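Local coordinates for protein 3-hydroxy-3-methylglutaryl-CoA lyase (PDB 6NDS) that belongs to the HMGL-like family of TIM-barrel lyases and holds a zinc ion and coenzyme A, at residues N44-S52 and T275-L284; D239-G247 and L288-S298. All coordinates share one frame; numbering follows the deposited sequence.

Interaction 1 (N44-S52 and T275-L284)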
ATOM      1  N   ASN A  44      13.220 -12.230  20.947  1.00 16.96           N
ATOM      2  CA  ASN A  44      12.566 -13.300  21.701  1.00 17.75           C
ATOM      3  C   ASN A  44      11.055 -13.272  21.481  1.00 20.93           C
ATOM      4  O   ASN A  44      10.422 -14.326  21.381  1.00 22.40           O
ATOM      5  CB  ASN A  44      12.878 -13.192  23.191  1.00 18.30           C
ATOM      6  CG  ASN A  44      14.291 -13.623  23.527  1.00 20.89           C
ATOM      7  OD1 ASN A  44      14.985 -14.220  22.702  1.00 21.44           O
ATOM      8  ND2 ASN A  44      14.721 -13.338  24.752  1.00 22.27           N
ATOM      9  N   GLN A  45      10.460 -12.073  21.397  1.00 18.52           N
ATOM     10  CA  GLN A  45       9.019 -11.999  21.137  1.00 18.36           C
ATOM     11  C   GLN A  45       8.704 -12.411  19.700  1.00 16.92           C
ATOM     12  O   GLN A  45       7.741 -13.151  19.458  1.00 19.44           O
ATOM     13  CB  GLN A  45       8.499 -10.583  21.404  1.00 20.03           C
ATOM     14  CG  GLN A  45       8.437 -10.221  22.877  1.00 24.50           C
ATOM     15  CD  GLN A  45       7.431 -11.084  23.599  1.00 41.42           C
ATOM     16  OE1 GLN A  45       7.768 -11.779  24.552  1.00 54.15           O
ATOM     17  NE2 GLN A  45       6.185 -11.062  23.126  1.00 42.97           N
ATOM     18  N   LEU A  46       9.501 -11.945  18.744  1.00 16.41           N
ATOM     19  CA  LEU A  46       9.288 -12.335  17.354  1.00 16.27           C
ATOM     20  C   LEU A  46       9.407 -13.843  17.185  1.00 20.13           C
ATOM     21  O   LEU A  46       8.689 -14.443  16.373  1.00 18.15           O
ATOM     22  CB  LEU A  46      10.288 -11.622  16.447  1.00 17.08           C
ATOM     23  CG  LEU A  46      10.049 -10.120  16.349  1.00 16.89           C
ATOM     24  CD1 LEU A  46      11.297  -9.463  15.762  1.00 19.18           C
ATOM     25  CD2 LEU A  46       8.826  -9.807  15.488  1.00 20.12           C
ATOM     26  N   SER A  47      10.309 -14.470  17.947  1.00 18.46           N
ATOM     27  CA  SER A  47      10.478 -15.921  17.900  1.00 17.60           C
ATOM     28  C   SER A  47       9.238 -16.685  18.327  1.00 20.31           C
ATOM     29  O   SER A  47       9.180 -17.894  18.089  1.00 23.96           O
ATOM     30  CB  SER A  47      11.643 -16.382  18.792  1.00 19.06           C
ATOM     31  OG  SER A  47      12.899 -16.047  18.211  1.00 21.51           O
ATOM     32  N   THR A  48       8.264 -16.036  18.964  1.00 19.75           N
ATOM     33  CA  THR A  48       7.046 -16.733  19.355  1.00 21.18           C
ATOM     34  C   THR A  48       5.928 -16.599  18.326  1.00 22.28           C
ATOM     35  O   THR A  48       4.845 -17.158  18.547  1.00 22.91           O
ATOM     36  CB  THR A  48       6.534 -16.232  20.713  1.00 20.60           C
ATOM     37  OG1 THR A  48       6.024 -14.893  20.586  1.00 22.76           O
ATOM     38  CG2 THR A  48       7.640 -16.262  21.769  1.00 23.33           C
ATOM     39  N   MET A  49       6.172 -15.904  17.211  1.00 19.68           N
ATOM     40  CA  MET A  49       5.113 -15.485  16.294  1.00 19.90           C
ATOM     41  C   MET A  49       4.907 -16.426  15.116  1.00 21.05           C
ATOM     42  O   MET A  49       3.902 -16.280  14.405  1.00 20.66           O
ATOM     43  CB  MET A  49       5.396 -14.071  15.750  1.00 21.11           C
ATOM     44  CG  MET A  49       5.397 -13.011  16.826  1.00 22.87           C
ATOM     45  SD  MET A  49       3.769 -12.726  17.511  1.00 25.54           S
ATOM     46  CE  MET A  49       4.254 -12.003  19.095  1.00 27.56           C
ATOM     47  N   GLY A  50       5.831 -17.362  14.878  1.00 19.18           N
ATOM     48  CA  GLY A  50       5.670 -18.369  13.843  1.00 18.42           C
ATOM     49  C   GLY A  50       6.653 -18.289  12.692  1.00 20.09           C
ATOM     50  O   GLY A  50       6.565 -19.118  11.779  1.00 21.13           O
ATOM     51  N   PHE A  51       7.590 -17.334  12.702  1.00 20.57           N
ATOM     52  CA  PHE A  51       8.543 -17.181  11.600  1.00 16.84           C
ATOM     53  C   PHE A  51       9.504 -18.356  11.497  1.00 17.90           C
ATOM     54  O   PHE A  51       9.994 -18.868  12.506  1.00 23.28           O
ATOM     55  CB  PHE A  51       9.378 -15.917  11.794  1.00 16.58           C
ATOM     56  CG  PHE A  51       8.552 -14.673  11.935  1.00 17.65           C
ATOM     57  CD1 PHE A  51       7.877 -14.148  10.844  1.00 18.06           C
ATOM     58  CD2 PHE A  51       8.444 -14.032  13.170  1.00 17.02           C
ATOM     59  CE1 PHE A  51       7.101 -12.997  10.980  1.00 18.30           C
ATOM     60  CE2 PHE A  51       7.687 -12.882  13.323  1.00 17.58           C
ATOM     61  CZ  PHE A  51       7.000 -12.357  12.218  1.00 18.75           C
ATOM     62  N   SER A  52       9.813 -18.747  10.253  1.00 18.15           N
ATOM     63  CA  SER A  52      10.840 -19.745   9.980  1.00 18.72           C
ATOM     64  C   SER A  52      12.241 -19.148   9.948  1.00 20.24           C
ATOM     65  O   SER A  52      13.220 -19.880  10.159  1.00 22.50           O
ATOM     66  CB  SER A  52      10.558 -20.436   8.643  1.00 22.39           C
ATOM     67  OG  SER A  52      10.545 -19.494   7.579  1.00 23.54           O
ATOM     68  N   THR A 275       2.224 -19.240   8.607  1.00 16.84           N
ATOM     69  CA  THR A 275       2.298 -19.823   9.945  1.00 18.67           C
ATOM     70  C   THR A 275       2.410 -18.754  11.026  1.00 16.75           C
ATOM     71  O   THR A 275       2.855 -19.051  12.136  1.00 19.33           O
ATOM     72  CB  THR A 275       3.463 -20.809  10.080  1.00 22.09           C
ATOM     73  OG1 THR A 275       4.705 -20.121   9.883  1.00 22.05           O
ATOM     74  CG2 THR A 275       3.351 -21.942   9.063  1.00 22.37           C
ATOM     75  N   ILE A 276       1.979 -17.527  10.738  1.00 18.96           N
ATOM     76  CA  ILE A 276       2.161 -16.390  11.639  1.00 17.48           C
ATOM     77  C   ILE A 276       0.870 -16.154  12.417  1.00 20.12           C
ATOM     78  O   ILE A 276      -0.223 -16.198  11.844  1.00 20.52           O
ATOM     79  CB  ILE A 276       2.576 -15.123  10.869  1.00 17.03           C
ATOM     80  CG1 ILE A 276       3.719 -15.402   9.880  1.00 17.82           C
ATOM     81  CG2 ILE A 276       2.961 -14.000  11.848  1.00 17.20           C
ATOM     82  CD1 ILE A 276       4.949 -16.062  10.506  1.00 20.02           C
ATOM     83  N   ASP A 277       0.996 -15.893  13.720  1.00 16.91           N
ATOM     84  CA  ASP A 277      -0.154 -15.554  14.575  1.00 17.99           C
ATOM     85  C   ASP A 277      -0.442 -14.052  14.441  1.00 19.42           C
ATOM     86  O   ASP A 277       0.197 -13.219  15.089  1.00 20.28           O
ATOM     87  CB  ASP A 277       0.145 -15.974  16.013  1.00 19.95           C
ATOM     88  CG  ASP A 277      -0.978 -15.644  17.005  1.00 21.57           C
ATOM     89  OD1 ASP A 277      -1.914 -14.882  16.688  1.00 25.25           O
ATOM     90  OD2 ASP A 277      -0.884 -16.143  18.144  1.00 24.44           O
ATOM     91  N   LEU A 278      -1.434 -13.702  13.617  1.00 17.89           N
ATOM     92  CA  LEU A 278      -1.649 -12.297  13.267  1.00 17.88           C
ATOM     93  C   LEU A 278      -2.070 -11.474  14.480  1.00 18.93           C
ATOM     94  O   LEU A 278      -1.570 -10.359  14.691  1.00 19.51           O
ATOM     95  CB  LEU A 278      -2.696 -12.197  12.160  1.00 19.14           C
ATOM     96  CG  LEU A 278      -3.087 -10.770  11.749  1.00 18.00           C
ATOM     97  CD1 LEU A 278      -1.866  -9.961  11.277  1.00 20.12           C
ATOM     98  CD2 LEU A 278      -4.170 -10.805  10.666  1.00 20.01           C
ATOM     99  N   ASP A 279      -3.017 -11.986  15.267  1.00 18.16           N
ATOM    100  CA  ASP A 279      -3.466 -11.244  16.447  1.00 21.37           C
ATOM    101  C   ASP A 279      -2.295 -10.909  17.362  1.00 24.12           C
ATOM    102  O   ASP A 279      -2.166  -9.773  17.835  1.00 22.35           O
ATOM    103  CB  ASP A 279      -4.507 -12.046  17.217  1.00 21.43           C
ATOM    104  CG  ASP A 279      -5.851 -12.056  16.549  1.00 33.69           C
ATOM    105  OD1 ASP A 279      -6.248 -11.013  15.991  1.00 31.05           O
ATOM    106  OD2 ASP A 279      -6.521 -13.109  16.602  1.00 32.62           O
ATOM    107  N   ALA A 280      -1.433 -11.894  17.629  1.00 18.15           N
ATOM    108  CA  ALA A 280      -0.307 -11.651  18.520  1.00 19.52           C
ATOM    109  C   ALA A 280       0.696 -10.698  17.898  1.00 18.58           C
ATOM    110  O   ALA A 280       1.325  -9.902  18.609  1.00 19.40           O
ATOM    111  CB  ALA A 280       0.380 -12.968  18.881  1.00 20.48           C
ATOM    112  N   LEU A 281       0.855 -10.763  16.578  1.00 19.16           N
ATOM    113  CA  LEU A 281       1.818  -9.900  15.907  1.00 18.64           C
ATOM    114  C   LEU A 281       1.365  -8.443  15.936  1.00 19.55           C
ATOM    115  O   LEU A 281       2.180  -7.534  16.142  1.00 19.34           O
ATOM    116  CB  LEU A 281       2.010 -10.375  14.471  1.00 18.90           C
ATOM    117  CG  LEU A 281       3.178  -9.717  13.734  1.00 18.64           C
ATOM    118  CD1 LEU A 281       4.510 -10.222  14.297  1.00 21.02           C
ATOM    119  CD2 LEU A 281       3.037 -10.001  12.239  1.00 22.26           C
ATOM    120  N   ILE A 282       0.067  -8.200  15.734  1.00 17.98           N
ATOM    121  CA  ILE A 282      -0.458  -6.840  15.847  1.00 16.79           C
ATOM    122  C   ILE A 282      -0.220  -6.297  17.248  1.00 20.07           C
ATOM    123  O   ILE A 282       0.179  -5.133  17.423  1.00 20.33           O
ATOM    124  CB  ILE A 282      -1.950  -6.807  15.469  1.00 18.44           C
ATOM    125  CG1 ILE A 282      -2.131  -7.052  13.964  1.00 18.79           C
ATOM    126  CG2 ILE A 282      -2.591  -5.467  15.894  1.00 20.79           C
ATOM    127  CD1 ILE A 282      -3.580  -7.350  13.566  1.00 20.72           C
ATOM    128  N   GLN A 283      -0.469  -7.120  18.271  1.00 19.34           N
ATOM    129  CA  GLN A 283      -0.258  -6.659  19.639  1.00 21.21           C
ATOM    130  C   GLN A 283       1.206  -6.298  19.864  1.00 21.66           C
ATOM    131  O   GLN A 283       1.513  -5.275  20.489  1.00 21.54           O
ATOM    132  CB  GLN A 283      -0.714  -7.729  20.637  1.00 24.06           C
ATOM    133  CG  GLN A 283      -0.608  -7.280  22.088  1.00 35.52           C
ATOM    134  CD  GLN A 283      -0.855  -8.406  23.070  1.00 50.10           C
ATOM    135  OE1 GLN A 283      -0.566  -9.569  22.786  1.00 50.94           O
ATOM    136  NE2 GLN A 283      -1.383  -8.064  24.239  1.00 53.95           N
ATOM    137  N   LEU A 284       2.124  -7.109  19.330  1.00 19.07           N
ATOM    138  CA  LEU A 284       3.545  -6.803  19.466  1.00 19.99           C
ATOM    139  C   LEU A 284       3.901  -5.515  18.726  1.00 22.96           C
ATOM    140  O   LEU A 284       4.634  -4.669  19.252  1.00 21.61           O
ATOM    141  CB  LEU A 284       4.393  -7.973  18.944  1.00 19.43           C
ATOM    142  CG  LEU A 284       5.907  -7.716  19.032  1.00 18.66           C
ATOM    143  CD1 LEU A 284       6.404  -7.561  20.461  1.00 23.53           C
ATOM    144  CD2 LEU A 284       6.679  -8.831  18.307  1.00 22.04           C
TER
HETATM  145  O   HOH W   1       1.728 -16.585  19.867  1.00 44.19           O
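Two hydrogen bonds tie the loop residues M49 and G50, just after the turn L46-M49, to the chain leading into helix 278-285. D277 N donates to M49 O over 3.0 Å, nearly straight at 162°, and the OG1 of T275 reaches G50 O at 2.8 Å from a position tilted 32° off the carbonyl plane. Weaker CA-H...O contacts, I276 CA to M49 O and G50 CA to T275 O, run alongside. The carboxylate of D277 caps the helix behind it: A280 N meets OD1 from above the carboxylate plane, at 3.2 Å.

The apolar part centres on M49. Its chain bends at chi2 (-69°), which lays SD 3.7 Å from A280 CB and brings CE beside A280 O and L284 CB. Around the F51 ring, L281 CD1 sits at the edge near CZ, whereas I276 CD1 approaches CD1 of the ring obliquely at 3.5 Å. Farther along, the two methyls of L284 divide their contacts, CD2 meeting L46 CD2 and CD1 meeting Q45 CB.

Apolar contacts thus run from I276, before the helix, to L284 within it. One backbone bond and one from a threonine hydroxyl, both directional, set the position of the chain entering the helix, while non-directional packing of M49 and L284 continues along it.

Interaction 2 (D239-G247 and L288-S298). With ACT (acetate ion), chain F.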
ATOM      1  N   ASP A 239      10.476 -11.289   2.716  1.00 15.93           N
ATOM      2  CA  ASP A 239      10.934 -10.548   3.887  1.00 14.71           C
ATOM      3  C   ASP A 239       9.967  -9.408   4.227  1.00 17.88           C
ATOM      4  O   ASP A 239       9.427  -8.741   3.343  1.00 17.71           O
ATOM      5  CB  ASP A 239      12.319  -9.941   3.644  1.00 15.21           C
ATOM      6  CG  ASP A 239      13.444 -10.975   3.597  1.00 25.59           C
ATOM      7  OD1 ASP A 239      13.252 -12.134   4.042  1.00 21.46           O
ATOM      8  OD2 ASP A 239      14.550 -10.610   3.135  1.00 22.30           O
ATOM      9  N   ALA A 240       9.799  -9.149   5.523  1.00 15.59           N
ATOM     10  CA  ALA A 240       8.956  -8.045   5.981  1.00 13.40           C
ATOM     11  C   ALA A 240       9.463  -7.615   7.349  1.00 15.51           C
ATOM     12  O   ALA A 240      10.149  -8.374   8.029  1.00 16.92           O
ATOM     13  CB  ALA A 240       7.474  -8.455   6.046  1.00 15.57           C
ATOM     14  N   ALA A 241       9.144  -6.376   7.741  1.00 15.15           N
ATOM     15  CA  ALA A 241       9.558  -5.848   9.042  1.00 13.62           C
ATOM     16  C   ALA A 241       8.329  -5.498   9.869  1.00 17.94           C
ATOM     17  O   ALA A 241       7.393  -4.860   9.366  1.00 17.81           O
ATOM     18  CB  ALA A 241      10.441  -4.609   8.893  1.00 16.47           C
ATOM     19  N   LEU A 242       8.360  -5.889  11.151  1.00 16.34           N
ATOM     20  CA  LEU A 242       7.320  -5.508  12.100  1.00 16.89           C
ATOM     21  C   LEU A 242       7.061  -4.007  12.047  1.00 16.48           C
ATOM     22  O   LEU A 242       7.993  -3.195  12.087  1.00 19.33           O
ATOM     23  CB  LEU A 242       7.749  -5.906  13.514  1.00 18.29           C
ATOM     24  CG  LEU A 242       6.719  -5.663  14.623  1.00 18.69           C
ATOM     25  CD1 LEU A 242       5.608  -6.703  14.524  1.00 20.17           C
ATOM     26  CD2 LEU A 242       7.432  -5.738  15.970  1.00 19.54           C
ATOM     27  N   GLY A 243       5.783  -3.638  11.963  1.00 16.18           N
ATOM     28  CA  GLY A 243       5.407  -2.235  11.966  1.00 18.43           C
ATOM     29  C   GLY A 243       5.799  -1.454  10.730  1.00 19.83           C
ATOM     30  O   GLY A 243       5.581  -0.236  10.696  1.00 19.69           O
ATOM     31  N   GLY A 244       6.396  -2.094   9.724  1.00 19.25           N
ATOM     32  CA  GLY A 244       6.864  -1.320   8.590  1.00 17.93           C
ATOM     33  C   GLY A 244       8.122  -0.524   8.845  1.00 20.99           C
ATOM     34  O   GLY A 244       8.382   0.474   8.153  1.00 21.65           O
ATOM     35  N   LEU A 245       8.908  -0.916   9.844  1.00 18.91           N
ATOM     36  CA  LEU A 245      10.207  -0.305  10.059  1.00 17.90           C
ATOM     37  C   LEU A 245      11.103  -0.548   8.843  1.00 17.81           C
ATOM     38  O   LEU A 245      10.795  -1.373   7.977  1.00 21.82           O
ATOM     39  CB  LEU A 245      10.861  -0.887  11.312  1.00 21.65           C
ATOM     40  CG  LEU A 245      10.103  -0.651  12.623  1.00 22.04           C
ATOM     41  CD1 LEU A 245      10.778  -1.391  13.793  1.00 22.94           C
ATOM     42  CD2 LEU A 245      10.031   0.838  12.901  1.00 24.78           C
ATOM     43  N   GLY A 246      12.197   0.209   8.757  1.00 21.07           N
ATOM     44  CA  GLY A 246      13.308  -0.192   7.900  1.00 25.70           C
ATOM     45  C   GLY A 246      13.763   0.877   6.926  1.00 36.71           C
ATOM     46  O   GLY A 246      13.230   1.983   6.863  1.00 31.84           O
ATOM     47  N   GLY A 247      14.793   0.515   6.153  1.00 37.68           N
ATOM     48  CA  GLY A 247      15.449   1.402   5.203  1.00 33.47           C
ATOM     49  C   GLY A 247      16.953   1.297   5.379  1.00 39.39           C
ATOM     50  O   GLY A 247      17.454   0.959   6.453  1.00 35.06           O
ATOM     51  N   LEU A 288       5.654  -0.925  19.624  1.00 20.30           N
ATOM     52  CA  LEU A 288       6.804  -0.226  19.050  1.00 20.57           C
ATOM     53  C   LEU A 288       6.846   1.273  19.353  1.00 27.94           C
ATOM     54  O   LEU A 288       7.934   1.799  19.630  1.00 25.59           O
ATOM     55  CB  LEU A 288       6.864  -0.453  17.538  1.00 21.98           C
ATOM     56  CG  LEU A 288       7.278  -1.848  17.081  1.00 19.28           C
ATOM     57  CD1 LEU A 288       7.151  -1.947  15.559  1.00 20.54           C
ATOM     58  CD2 LEU A 288       8.715  -2.160  17.529  1.00 21.71           C
ATOM     59  N   PRO A 289       5.728   2.015  19.303  1.00 23.21           N
ATOM     60  CA  PRO A 289       5.826   3.450  19.623  1.00 28.24           C
ATOM     61  C   PRO A 289       6.436   3.714  20.986  1.00 29.29           C
ATOM     62  O   PRO A 289       7.237   4.646  21.132  1.00 32.22           O
ATOM     63  CB  PRO A 289       4.371   3.931  19.538  1.00 28.40           C
ATOM     64  CG  PRO A 289       3.763   3.021  18.537  1.00 28.65           C
ATOM     65  CD  PRO A 289       4.390   1.669  18.795  1.00 24.87           C
ATOM     66  N   ALA A 290       6.093   2.904  21.992  1.00 28.34           N
ATOM     67  CA  ALA A 290       6.687   3.090  23.308  1.00 34.96           C
ATOM     68  C   ALA A 290       8.177   2.770  23.298  1.00 31.84           C
ATOM     69  O   ALA A 290       8.951   3.394  24.039  1.00 33.07           O
ATOM     70  CB  ALA A 290       5.960   2.219  24.334  1.00 33.66           C
ATOM     71  N   LEU A 291       8.593   1.811  22.471  1.00 30.39           N
ATOM     72  CA  LEU A 291      10.002   1.430  22.426  1.00 29.91           C
ATOM     73  C   LEU A 291      10.833   2.474  21.693  1.00 28.56           C
ATOM     74  O   LEU A 291      11.923   2.841  22.146  1.00 30.65           O
ATOM     75  CB  LEU A 291      10.151   0.067  21.752  1.00 31.92           C
ATOM     76  CG  LEU A 291      11.573  -0.465  21.554  1.00 30.43           C
ATOM     77  CD1 LEU A 291      12.255  -0.706  22.898  1.00 37.63           C
ATOM     78  CD2 LEU A 291      11.535  -1.736  20.726  1.00 28.58           C
ATOM     79  N   LEU A 292      10.326   2.972  20.569  1.00 29.69           N
ATOM     80  CA  LEU A 292      11.092   3.823  19.675  1.00 28.86           C
ATOM     81  C   LEU A 292      10.789   5.301  19.836  1.00 30.43           C
ATOM     82  O   LEU A 292      11.568   6.132  19.350  1.00 32.50           O
ATOM     83  CB  LEU A 292      10.819   3.425  18.222  1.00 22.28           C
ATOM     84  CG  LEU A 292      11.052   1.959  17.858  1.00 25.48           C
ATOM     85  CD1 LEU A 292      10.607   1.650  16.440  1.00 30.16           C
ATOM     86  CD2 LEU A 292      12.520   1.611  18.077  1.00 30.86           C
ATOM     87  N   GLY A 293       9.684   5.653  20.488  1.00 29.51           N
ATOM     88  CA  GLY A 293       9.357   7.048  20.695  1.00 30.03           C
ATOM     89  C   GLY A 293       8.656   7.723  19.538  1.00 32.07           C
ATOM     90  O   GLY A 293       8.552   8.958  19.537  1.00 36.47           O
ATOM     91  N   HIS A 294       8.188   6.960  18.554  1.00 31.61           N
ATOM     92  CA  HIS A 294       7.439   7.505  17.431  1.00 33.78           C
ATOM     93  C   HIS A 294       6.551   6.405  16.876  1.00 30.89           C
ATOM     94  O   HIS A 294       6.764   5.220  17.146  1.00 29.03           O
ATOM     95  CB  HIS A 294       8.373   8.063  16.350  1.00 34.98           C
ATOM     96  CG  HIS A 294       9.326   7.047  15.800  1.00 31.28           C
ATOM     97  ND1 HIS A 294       8.960   6.126  14.847  1.00 31.17           N
ATOM     98  CD2 HIS A 294      10.631   6.809  16.075  1.00 35.79           C
ATOM     99  CE1 HIS A 294       9.995   5.354  14.560  1.00 33.44           C
ATOM    100  NE2 HIS A 294      11.024   5.752  15.289  1.00 31.72           N
ATOM    101  N   ASP A 295       5.541   6.807  16.105  1.00 27.75           N
ATOM    102  CA  ASP A 295       4.691   5.822  15.447  1.00 27.33           C
ATOM    103  C   ASP A 295       5.391   5.247  14.220  1.00 22.28           C
ATOM    104  O   ASP A 295       6.368   5.805  13.714  1.00 27.78           O
ATOM    105  CB  ASP A 295       3.352   6.440  15.039  1.00 32.95           C
ATOM    106  CG  ASP A 295       2.487   6.796  16.234  1.00 53.91           C
ATOM    107  OD1 ASP A 295       1.916   7.907  16.243  1.00 63.87           O
ATOM    108  OD2 ASP A 295       2.392   5.973  17.169  1.00 53.05           O
ATOM    109  N   THR A 296       4.886   4.113  13.744  1.00 21.15           N
ATOM    110  CA  THR A 296       5.483   3.396  12.627  1.00 21.47           C
ATOM    111  C   THR A 296       4.460   3.239  11.511  1.00 29.36           C
ATOM    112  O   THR A 296       3.250   3.339  11.750  1.00 28.04           O
ATOM    113  CB  THR A 296       6.007   2.012  13.054  1.00 26.63           C
ATOM    114  OG1 THR A 296       4.935   1.058  13.075  1.00 28.36           O
ATOM    115  CG2 THR A 296       6.670   2.071  14.431  1.00 28.28           C
ATOM    116  N   PRO A 297       4.909   2.988  10.267  1.00 23.33           N
ATOM    117  CA  PRO A 297       3.974   2.889   9.118  1.00 25.67           C
ATOM    118  C   PRO A 297       3.316   1.520   9.015  1.00 29.28           C
ATOM    119  O   PRO A 297       3.570   0.722   8.100  1.00 31.74           O
ATOM    120  CB  PRO A 297       4.885   3.175   7.918  1.00 27.75           C
ATOM    121  CG  PRO A 297       6.251   3.431   8.452  1.00 32.29           C
ATOM    122  CD  PRO A 297       6.314   2.909   9.834  1.00 22.10           C
ATOM    123  N   SER A 298       2.472   1.213   9.987  1.00 20.54           N
ATOM    124  CA  SER A 298       1.682  -0.016   9.988  1.00 18.26           C
ATOM    125  C   SER A 298       0.210   0.354   9.885  1.00 20.11           C
ATOM    126  O   SER A 298      -0.315   1.022  10.780  1.00 22.72           O
ATOM    127  CB  SER A 298       1.911  -0.822  11.263  1.00 22.89           C
ATOM    128  OG  SER A 298       0.956  -1.871  11.356  1.00 21.69           O
TER
HETATM  129  C   ACT F 505       1.807   2.492  15.364  1.00 64.03           C
HETATM  130  O   ACT F 505       2.887   3.138  15.378  1.00 63.22           O
HETATM  131  OXT ACT F 505       1.434   1.552  16.122  1.00 66.22           O
HETATM  132  CH3 ACT F 505       0.815   2.918  14.254  1.00 60.50           C
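L245 packs against helix 288-292 and the chain that follows it, and its side chain illustrates how a loop after a barrel strand can be packed by a later part of the chain. From CB the chain runs to CG, placed opposite the carbonyl carbon (chi1 -62°), and there it forks. CD1 lies against L292 CD1 and has L288 CD1 at 4.1 Å. CD2 meets L292 CD1 at 3.7 Å and also touches T296 CG2. Toward both leucines the approach is tip to tip; T296 is crossed obliquely. L288 CD1 also touches L242, lying 3.8 Å from its CD2, so that one methyl packs against two leucines of the loop.

The polar link lies beside this cluster. T296 OG1 donates to G243 O at 2.8 Å, in the carbonyl plane and on a lone pair. The neighbouring P297 has no N-H to offer that oxygen, but its ring CD lies against both G243 O and G244 O. P297 is also the centre of an inverse gamma turn, and S298 beyond it N-caps helix 299-303 through A301 N, its OG also bonding E261. The backbone N of T296 points to an acetate ion, probably from the crystallisation liquor, with O 2.8 Å away.

The backbone of G243 and G244, both with positive phi, lies against T296, P297 and S298. The arrangement is that of a TIM-barrel loop following strand 237-240, covered by the short helix 288-292 and the extended chain after it.

Interactions 1 and 2 have centres about 15 Å apart and meet through L242: L281 CD1 lies 3.7 Å from its CD1, and L284 CD2 lies 3.9 Å from its CD2. Since helix 278-285 precedes helix 288-292 directly and the segments alternate along the chain, the same C-terminal run packs first on 44-52 and then on 239-247. In interaction 2 the side chain of L245 is about 10 Å from the zinc ion and about 14 Å from coenzyme A. The segment 239-247 also supports the zinc site from the second shell, D239 OD2 bonding ND1 of the ligand H215 and G247 N bonding OD1 of the ligand D25.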